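Local coordinates for acetyl-CoA acetyltransferase A (Ascaris suum, PDB 6BJA), which probably catalyses the thiolase reaction, reversibly joining two acetyl-CoA into acetoacetyl-CoA and coenzyme A, at residues 21-26 / 222-227. Residues are numbered along the deposited sequence; the frame is centred on the assembly and turned at random.
Sequences IASFRS and DEEYKR
Ile21 lies beside Asp222 where the end of central strand 11-23 meets the loop that follows strand 218-219. The CA atoms pair Ile21-Asp222, Ala22-Glu223 and Ser23-Glu224, the gap between them widening from 4.8 Å to 5.9 Å. The two backbones are joined by one direct bond, Glu223 N to Ile21 O (3.0 Å). Water 1 donates to the same Ile21 O, bridging to Glu224 N at the start of the 3-10 segment 224-226. From Ser23, at the strand's end, the chain makes a type II beta turn to Ser26. Asp222 OD1 takes Ile21 N on its anti lone pair (2.8 Å) and also pairs with Arg18, while OD2 accepts from Trp195. Glu223, extended beyond CG (chi2 -167°), reaches into the turn: OE1 accepts from Ser23 N at 2.9 Å on its anti side and from Ser26 OG at 2.7 Å on its syn side, both somewhat out of the carboxylate plane. Its OE2 bonds to Thr27. Arg227 lays one guanidinium face against Ser23, whose OG sits over the centre, 3.0 Å from CZ. Arg227 NH2 stays 3.7 Å from Glu223 OE1, a long, charge-only pairing. Glu224 OE2 is hydrogen-bonded to the hydroxyl of Tyr188, a coenzyme A-binding residue. Asp222 and Glu223 thus tie strand end and turn to the 222-227 loop, next to the coenzyme A site.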
# COMPACT_ATOMS: atom_id res chain seq x y z
N ILE A 21 -12.62 21.87 18.43
CA ILE A 21 -11.47 21.33 17.71
C ILE A 21 -11.06 20.04 18.39
O ILE A 21 -10.81 20.03 19.60
CB ILE A 21 -10.31 22.34 17.68
CG1 ILE A 21 -10.73 23.61 16.93
CG2 ILE A 21 -9.10 21.70 17.06
CD1 ILE A 21 -9.78 24.77 17.12
N ALA A 22 -11.02 18.93 17.65
CA ALA A 22 -10.71 17.63 18.22
C ALA A 22 -9.26 17.24 17.95
O ALA A 22 -8.63 17.72 16.99
CB ALA A 22 -11.66 16.55 17.69
N SER A 23 -8.72 16.41 18.83
CA SER A 23 -7.38 15.88 18.66
C SER A 23 -7.29 14.88 17.50
O SER A 23 -8.27 14.36 16.99
CB SER A 23 -6.92 15.20 19.94
OG SER A 23 -6.90 16.16 20.98
N PHE A 24 -6.06 14.62 17.08
CA PHE A 24 -5.79 13.66 16.02
C PHE A 24 -6.25 12.25 16.37
O PHE A 24 -5.91 11.74 17.45
CB PHE A 24 -4.30 13.71 15.76
CG PHE A 24 -3.82 12.84 14.64
CD1 PHE A 24 -4.30 12.99 13.35
CD2 PHE A 24 -2.80 11.93 14.87
CE1 PHE A 24 -3.80 12.20 12.31
CE2 PHE A 24 -2.29 11.15 13.84
CZ PHE A 24 -2.79 11.29 12.56
N ARG A 25 -7.01 11.64 15.46
CA ARG A 25 -7.52 10.28 15.63
C ARG A 25 -8.33 10.17 16.92
O ARG A 25 -8.22 9.19 17.65
CB ARG A 25 -6.39 9.25 15.64
CG ARG A 25 -5.45 9.30 14.43
CD ARG A 25 -6.16 8.93 13.14
NE ARG A 25 -6.79 7.62 13.20
CZ ARG A 25 -7.65 7.14 12.29
NH1 ARG A 25 -7.97 7.86 11.22
NH2 ARG A 25 -8.19 5.94 12.47
N SER A 26 -9.15 11.18 17.17
CA SER A 26 -9.98 11.24 18.38
C SER A 26 -11.46 11.25 18.02
O SER A 26 -11.90 10.56 17.10
CB SER A 26 -9.58 12.47 19.20
OG SER A 26 -10.18 12.45 20.49
N ASP A 222 -13.40 21.95 22.98
CA ASP A 222 -12.09 21.70 22.42
C ASP A 222 -11.36 20.64 23.23
O ASP A 222 -11.48 20.60 24.46
CB ASP A 222 -11.25 22.99 22.39
CG ASP A 222 -11.86 24.08 21.53
OD1 ASP A 222 -12.40 23.78 20.43
OD2 ASP A 222 -11.80 25.25 21.94
N GLU A 223 -10.60 19.78 22.56
CA GLU A 223 -9.91 18.68 23.23
C GLU A 223 -8.47 18.95 23.62
O GLU A 223 -8.00 18.46 24.63
CB GLU A 223 -9.95 17.42 22.35
CG GLU A 223 -11.34 16.89 22.12
CD GLU A 223 -11.39 15.49 21.53
OE1 GLU A 223 -10.47 15.11 20.76
OE2 GLU A 223 -12.36 14.74 21.83
N GLU A 224 -7.73 19.69 22.79
CA GLU A 224 -6.28 19.74 22.97
C GLU A 224 -5.86 20.39 24.27
O GLU A 224 -4.86 19.98 24.86
CB GLU A 224 -5.61 20.47 21.80
CG GLU A 224 -4.11 20.81 22.04
CD GLU A 224 -3.20 19.60 22.31
OE1 GLU A 224 -3.50 18.48 21.81
OE2 GLU A 224 -2.14 19.79 23.00
N TYR A 225 -6.59 21.40 24.72
CA TYR A 225 -6.09 22.20 25.85
C TYR A 225 -6.05 21.38 27.13
O TYR A 225 -5.32 21.74 28.07
CB TYR A 225 -6.94 23.46 26.04
CG TYR A 225 -8.25 23.25 26.77
CD1 TYR A 225 -9.40 22.92 26.08
CD2 TYR A 225 -8.33 23.41 28.14
CE1 TYR A 225 -10.60 22.73 26.73
CE2 TYR A 225 -9.53 23.22 28.81
CZ TYR A 225 -10.65 22.88 28.10
OH TYR A 225 -11.86 22.69 28.77
N LYS A 226 -6.81 20.29 27.17
CA LYS A 226 -6.83 19.41 28.35
C LYS A 226 -5.64 18.46 28.43
O LYS A 226 -5.44 17.80 29.46
CB LYS A 226 -8.13 18.60 28.37
CG LYS A 226 -9.37 19.46 28.34
CD LYS A 226 -10.64 18.63 28.28
CE LYS A 226 -11.72 19.30 27.44
NZ LYS A 226 -13.03 18.60 27.53
N ARG A 227 -4.82 18.43 27.38
CA ARG A 227 -3.78 17.41 27.26
C ARG A 227 -2.42 17.86 27.77
O ARG A 227 -1.47 17.08 27.76
CB ARG A 227 -3.64 16.98 25.80
CG ARG A 227 -4.94 16.45 25.29
CD ARG A 227 -4.83 15.59 24.05
NE ARG A 227 -6.18 15.09 23.80
CZ ARG A 227 -6.50 14.04 23.05
NH1 ARG A 227 -5.56 13.33 22.42
NH2 ARG A 227 -7.78 13.73 22.93
O HOH W 1 -8.66 21.30 20.67